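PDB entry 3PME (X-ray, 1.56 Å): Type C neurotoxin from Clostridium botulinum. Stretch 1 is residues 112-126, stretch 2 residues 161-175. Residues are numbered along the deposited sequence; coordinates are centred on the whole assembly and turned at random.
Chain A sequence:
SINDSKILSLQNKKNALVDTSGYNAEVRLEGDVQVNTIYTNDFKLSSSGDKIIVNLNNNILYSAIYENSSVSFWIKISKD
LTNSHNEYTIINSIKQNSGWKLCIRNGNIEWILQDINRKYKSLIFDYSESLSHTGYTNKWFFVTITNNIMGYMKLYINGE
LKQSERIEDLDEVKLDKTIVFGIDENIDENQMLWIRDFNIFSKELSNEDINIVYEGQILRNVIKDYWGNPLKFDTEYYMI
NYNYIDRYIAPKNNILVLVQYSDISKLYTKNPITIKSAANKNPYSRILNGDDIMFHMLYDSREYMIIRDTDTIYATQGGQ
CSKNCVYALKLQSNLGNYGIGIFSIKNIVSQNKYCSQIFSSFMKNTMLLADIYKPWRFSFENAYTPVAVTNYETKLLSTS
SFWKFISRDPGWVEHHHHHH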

# COMPACT_ATOMS: atom_id res chain seq x y z
N ILE A 112 -1.52 11.57 -20.58
CA ILE A 112 -1.67 12.49 -21.69
C ILE A 112 -1.57 11.74 -23.00
O ILE A 112 -0.68 10.90 -23.17
CB ILE A 112 -0.55 13.56 -21.64
CG1 ILE A 112 -0.74 14.46 -20.41
CG2 ILE A 112 -0.51 14.37 -22.94
CD1 ILE A 112 -1.64 15.64 -20.67
N LEU A 113 -2.48 12.05 -23.92
CA LEU A 113 -2.46 11.50 -25.28
C LEU A 113 -2.43 12.68 -26.23
O LEU A 113 -3.28 13.57 -26.14
CB LEU A 113 -3.70 10.64 -25.56
CG LEU A 113 -3.70 9.92 -26.91
CD1 LEU A 113 -2.61 8.85 -26.94
CD2 LEU A 113 -5.07 9.27 -27.20
N GLN A 114 -1.46 12.70 -27.14
CA GLN A 114 -1.22 13.89 -27.95
C GLN A 114 -1.15 13.56 -29.43
O GLN A 114 -0.43 12.65 -29.84
CB GLN A 114 0.07 14.56 -27.48
CG GLN A 114 0.42 15.83 -28.21
CD GLN A 114 1.44 16.62 -27.43
OE1 GLN A 114 1.17 17.06 -26.31
NE2 GLN A 114 2.63 16.78 -28.00
N ASP A 115 -1.90 14.32 -30.23
CA ASP A 115 -1.96 14.08 -31.67
C ASP A 115 -0.87 14.80 -32.46
O ASP A 115 -0.02 15.51 -31.89
CB ASP A 115 -3.37 14.36 -32.23
CG ASP A 115 -3.72 15.86 -32.34
OD1 ASP A 115 -2.83 16.74 -32.30
OD2 ASP A 115 -4.92 16.16 -32.51
N ILE A 116 -0.90 14.63 -33.77
CA ILE A 116 0.19 15.14 -34.60
C ILE A 116 0.20 16.66 -34.77
O ILE A 116 1.15 17.22 -35.32
CB ILE A 116 0.26 14.39 -35.96
CG1 ILE A 116 -1.12 14.33 -36.62
CG2 ILE A 116 0.79 12.98 -35.76
CD1 ILE A 116 -1.61 15.65 -37.20
N ASN A 117 -0.84 17.32 -34.28
CA ASN A 117 -0.88 18.78 -34.24
C ASN A 117 -0.55 19.33 -32.85
O ASN A 117 -0.74 20.52 -32.58
CB ASN A 117 -2.25 19.29 -34.69
CG ASN A 117 -2.51 19.02 -36.15
OD1 ASN A 117 -3.59 18.57 -36.52
ND2 ASN A 117 -1.51 19.25 -36.98
N ARG A 118 -0.07 18.46 -31.97
CA ARG A 118 0.26 18.83 -30.60
C ARG A 118 -0.96 19.15 -29.74
O ARG A 118 -0.82 19.67 -28.63
CB ARG A 118 1.27 19.98 -30.58
CG ARG A 118 2.61 19.61 -31.19
CD ARG A 118 3.62 20.74 -31.08
NE ARG A 118 4.97 20.21 -30.91
CZ ARG A 118 5.46 19.78 -29.74
NH1 ARG A 118 4.70 19.81 -28.66
NH2 ARG A 118 6.70 19.31 -29.67
N LYS A 119 -2.15 18.84 -30.23
CA LYS A 119 -3.35 18.92 -29.41
C LYS A 119 -3.37 17.70 -28.49
O LYS A 119 -3.01 16.60 -28.90
CB LYS A 119 -4.60 18.96 -30.29
CG LYS A 119 -5.92 18.95 -29.55
CD LYS A 119 -7.11 18.91 -30.52
CE LYS A 119 -8.43 18.76 -29.77
NZ LYS A 119 -9.58 18.52 -30.69
N TYR A 120 -3.75 17.88 -27.23
CA TYR A 120 -3.75 16.75 -26.32
C TYR A 120 -5.00 16.67 -25.45
O TYR A 120 -5.74 17.65 -25.30
CB TYR A 120 -2.50 16.74 -25.44
CG TYR A 120 -2.47 17.85 -24.42
CD1 TYR A 120 -1.99 19.11 -24.74
CD2 TYR A 120 -2.94 17.63 -23.13
CE1 TYR A 120 -1.97 20.12 -23.81
CE2 TYR A 120 -2.92 18.64 -22.19
CZ TYR A 120 -2.43 19.88 -22.53
OH TYR A 120 -2.42 20.89 -21.60
N LYS A 121 -5.24 15.48 -24.93
CA LYS A 121 -6.28 15.24 -23.93
C LYS A 121 -5.62 14.60 -22.73
O LYS A 121 -4.59 13.93 -22.88
CB LYS A 121 -7.37 14.31 -24.47
CG LYS A 121 -8.10 14.84 -25.70
CD LYS A 121 -8.79 16.16 -25.40
CE LYS A 121 -9.72 16.57 -26.54
NZ LYS A 121 -11.04 15.88 -26.43
N SER A 122 -6.18 14.79 -21.55
CA SER A 122 -5.57 14.22 -20.35
C SER A 122 -6.59 13.62 -19.39
O SER A 122 -7.76 14.02 -19.35
CB SER A 122 -4.74 15.27 -19.63
OG SER A 122 -5.55 16.33 -19.16
N LEU A 123 -6.13 12.63 -18.63
CA LEU A 123 -6.86 12.10 -17.49
C LEU A 123 -6.05 12.52 -16.28
O LEU A 123 -4.84 12.32 -16.26
CB LEU A 123 -6.92 10.58 -17.55
CG LEU A 123 -7.73 10.00 -18.72
CD1 LEU A 123 -7.35 8.53 -18.91
CD2 LEU A 123 -9.22 10.16 -18.40
N ILE A 124 -6.72 13.09 -15.29
CA ILE A 124 -6.03 13.60 -14.12
C ILE A 124 -6.67 13.03 -12.86
O ILE A 124 -7.89 13.01 -12.73
CB ILE A 124 -6.08 15.14 -14.08
CG1 ILE A 124 -5.49 15.72 -15.37
CG2 ILE A 124 -5.28 15.68 -12.89
CD1 ILE A 124 -5.78 17.21 -15.57
N PHE A 125 -5.84 12.55 -11.95
CA PHE A 125 -6.35 12.03 -10.69
C PHE A 125 -5.55 12.60 -9.52
O PHE A 125 -4.32 12.47 -9.45
CB PHE A 125 -6.27 10.50 -10.67
CG PHE A 125 -6.72 9.88 -9.39
CD1 PHE A 125 -8.06 9.91 -9.02
CD2 PHE A 125 -5.82 9.26 -8.53
CE1 PHE A 125 -8.49 9.33 -7.84
CE2 PHE A 125 -6.24 8.69 -7.33
CZ PHE A 125 -7.57 8.72 -6.99
N ASP A 126 -6.27 13.24 -8.60
CA ASP A 126 -5.66 13.79 -7.39
C ASP A 126 -5.47 12.67 -6.36
O ASP A 126 -6.39 12.35 -5.60
CB ASP A 126 -6.57 14.88 -6.83
CG ASP A 126 -6.02 15.54 -5.58
OD1 ASP A 126 -4.98 15.09 -5.06
OD2 ASP A 126 -6.64 16.52 -5.10
N LEU A 161 -13.45 2.99 -11.88
CA LEU A 161 -13.40 4.11 -12.81
C LEU A 161 -13.48 5.46 -12.09
O LEU A 161 -14.36 5.66 -11.25
CB LEU A 161 -14.54 3.98 -13.81
CG LEU A 161 -14.59 5.11 -14.84
CD1 LEU A 161 -13.34 5.11 -15.73
CD2 LEU A 161 -15.86 4.95 -15.68
N LYS A 162 -12.56 6.37 -12.41
CA LYS A 162 -12.55 7.69 -11.78
C LYS A 162 -12.80 8.82 -12.76
O LYS A 162 -13.49 9.79 -12.42
CB LYS A 162 -11.21 7.94 -11.07
CG LYS A 162 -10.86 6.88 -10.04
CD LYS A 162 -11.78 6.93 -8.83
CE LYS A 162 -11.28 5.99 -7.74
NZ LYS A 162 -12.26 5.87 -6.62
N GLN A 163 -12.23 8.72 -13.95
CA GLN A 163 -12.29 9.80 -14.92
C GLN A 163 -12.38 9.25 -16.33
O GLN A 163 -11.89 8.16 -16.62
CB GLN A 163 -11.04 10.68 -14.82
CG GLN A 163 -10.83 11.35 -13.46
CD GLN A 163 -11.68 12.58 -13.28
OE1 GLN A 163 -12.59 12.62 -12.45
NE2 GLN A 163 -11.39 13.61 -14.06
N SER A 164 -13.00 10.02 -17.22
CA SER A 164 -13.04 9.69 -18.63
C SER A 164 -12.76 10.96 -19.42
O SER A 164 -13.02 12.07 -18.95
CB SER A 164 -14.41 9.12 -19.00
OG SER A 164 -14.45 8.76 -20.38
N GLU A 165 -12.21 10.80 -20.62
CA GLU A 165 -11.94 11.92 -21.51
C GLU A 165 -12.12 11.48 -22.95
O GLU A 165 -11.68 10.41 -23.36
CB GLU A 165 -10.52 12.47 -21.28
CG GLU A 165 -10.24 13.74 -22.07
CD GLU A 165 -10.91 14.96 -21.47
OE1 GLU A 165 -11.37 14.88 -20.31
OE2 GLU A 165 -10.98 16.00 -22.15
N ARG A 166 -12.77 12.34 -23.73
CA ARG A 166 -13.04 12.03 -25.12
C ARG A 166 -11.75 12.14 -25.92
O ARG A 166 -11.00 13.10 -25.75
CB ARG A 166 -14.09 13.00 -25.65
CG ARG A 166 -14.58 12.72 -27.04
CD ARG A 166 -15.83 13.55 -27.31
NE ARG A 166 -15.57 14.99 -27.20
CZ ARG A 166 -15.74 15.70 -26.09
NH1 ARG A 166 -16.17 15.13 -24.97
NH2 ARG A 166 -15.47 17.00 -26.10
N ILE A 167 -11.48 11.15 -26.77
CA ILE A 167 -10.31 11.22 -27.64
C ILE A 167 -10.67 11.02 -29.11
O ILE A 167 -9.82 11.14 -29.98
CB ILE A 167 -9.20 10.21 -27.24
CG1 ILE A 167 -9.73 8.78 -27.22
CG2 ILE A 167 -8.59 10.59 -25.88
CD1 ILE A 167 -8.66 7.72 -27.09
N GLU A 168 -11.94 10.71 -29.36
CA GLU A 168 -12.40 10.45 -30.72
C GLU A 168 -12.26 11.71 -31.57
O GLU A 168 -12.25 11.63 -32.80
CB GLU A 168 -13.86 9.99 -30.70
CG GLU A 168 -14.37 9.49 -32.04
CD GLU A 168 -15.87 9.25 -32.05
OE1 GLU A 168 -16.56 9.75 -31.12
OE2 GLU A 168 -16.36 8.57 -32.98
N ASP A 169 -12.15 12.86 -30.91
CA ASP A 169 -12.04 14.13 -31.60
C ASP A 169 -10.59 14.59 -31.85
O ASP A 169 -10.36 15.60 -32.51
CB ASP A 169 -12.81 15.22 -30.85
CG ASP A 169 -12.35 15.38 -29.40
OD1 ASP A 169 -11.96 14.38 -28.77
OD2 ASP A 169 -12.40 16.53 -28.89
N LEU A 170 -9.61 13.86 -31.31
CA LEU A 170 -8.22 14.16 -31.64
C LEU A 170 -8.01 13.85 -33.11
O LEU A 170 -8.76 13.06 -33.70
CB LEU A 170 -7.25 13.30 -30.82
CG LEU A 170 -7.03 13.69 -29.35
CD1 LEU A 170 -6.09 12.70 -28.66
CD2 LEU A 170 -6.50 15.10 -29.24
N ASP A 171 -7.00 14.46 -33.71
CA ASP A 171 -6.58 14.01 -35.03
C ASP A 171 -5.62 12.84 -34.86
O ASP A 171 -5.58 12.23 -33.79
CB ASP A 171 -5.99 15.18 -35.81
CG ASP A 171 -7.04 16.23 -36.13
OD1 ASP A 171 -8.11 15.84 -36.66
OD2 ASP A 171 -6.83 17.42 -35.82
N GLU A 172 -4.86 12.50 -35.90
CA GLU A 172 -4.03 11.30 -35.84
C GLU A 172 -3.05 11.30 -34.67
O GLU A 172 -2.43 12.31 -34.35
CB GLU A 172 -3.26 11.13 -37.16
CG GLU A 172 -4.13 10.80 -38.37
CD GLU A 172 -4.53 12.03 -39.17
OE1 GLU A 172 -4.55 13.15 -38.61
OE2 GLU A 172 -4.84 11.87 -40.36
N VAL A 173 -2.93 10.14 -34.03
CA VAL A 173 -1.90 9.93 -33.02
C VAL A 173 -0.86 8.99 -33.63
O VAL A 173 -1.21 7.93 -34.14
CB VAL A 173 -2.47 9.33 -31.72
CG1 VAL A 173 -1.33 8.98 -30.77
CG2 VAL A 173 -3.44 10.30 -31.06
N LYS A 174 0.40 9.40 -33.61
CA LYS A 174 1.49 8.56 -34.08
C LYS A 174 2.14 7.97 -32.84
O LYS A 174 2.77 8.70 -32.08
CB LYS A 174 2.51 9.40 -34.86
CG LYS A 174 3.79 8.68 -35.27
CD LYS A 174 3.52 7.55 -36.23
CE LYS A 174 4.81 6.89 -36.71
NZ LYS A 174 5.58 6.32 -35.55
N LEU A 175 1.94 6.68 -32.63
CA LEU A 175 2.56 5.98 -31.50
C LEU A 175 4.01 5.72 -31.82
O LEU A 175 4.39 5.55 -32.97
CB LEU A 175 1.88 4.64 -31.24
CG LEU A 175 0.41 4.70 -30.82
CD1 LEU A 175 -0.20 3.32 -30.79
CD2 LEU A 175 0.26 5.42 -29.47
O HOH W 1 -5.56 18.30 -33.86
O HOH W 2 -12.60 16.95 -24.41
O HOH W 3 -8.27 16.86 -21.61

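How do the two backbones lie against each other? Strand 120-126 and strand 161-166 run almost exactly antiparallel, their directions 174° apart, but their axes come no closer than 6.8 Å, and no backbone hydrogen bond joins them; side chains fill the space between. The chains draw together at the other end of the contact, where the CA atoms of Asp115 and Val173 are 4.4 Å apart. There Ile116 N donates to Glu172 O at 2.8 Å, the one hydrogen bond between main chains across the stretches. Stretch 1 folds back on itself here through a type I turn from Asp115 to Arg118; in stretch 2 a type I turn from Ile167 to Leu170 redirects the chain after its strand.

What does Asp115 do at this close approach? Its carboxylate serves both stretches. OD1 accepts from Asn117 N at 2.9 Å and Lys119 N at 3.0 Å, bracing its own turn, while OD2 reaches across to accept from Asp171 N at 2.9 Å. The two acids lie close here, with Asp115 OD2 and Asp171 OD2 4.0 Å apart. Water 1 bridges them, 2.6 Å from Asp115 OD2 and 2.5 Å from Asp171 OD2, so the like charges share a polar partner.

How is the charge of Lys121 met? Its CA-to-CB bond points toward stretch 2, and NZ donates to Arg166 O at 2.9 Å and to both OD1 and OD2 of Asp169, each at 2.9 Å, the latter pair within a salt bridge. The ammonium is thus held by a main-chain carbonyl and a carboxylate at once. Glu165 OE2 is 4.3 Å from Lys121 NZ, beyond a salt bridge, but water 2 links them, accepting from Lys121 NZ at 2.8 Å and donating to Glu165 OE2 at 2.9 Å. Lys119 adds a long salt bridge, with its NZ 3.9 Å from Asp169 OD2.

Where do the apolar side chains meet? Leu113 is buried, and its CA-to-CB bond points toward stretch 2; it places CD2 3.9 Å from both Ile167 CD1 and Leu170 CD1, while its CD1 lies 4.0 Å from Val173 CG1. Leu170 also packs against the aliphatic part of Lys121, with Leu170 CD2 3.9 Å from Lys121 CG, so that one lysine offers carbon to the apolar cluster and charge to Asp169. Farther along the strand, Leu123 starts out sideways, but its end comes nearer: CD2 sits 3.8 Å from Gln163 O and 3.9 Å from Glu165 CB, packing against the opposing strand.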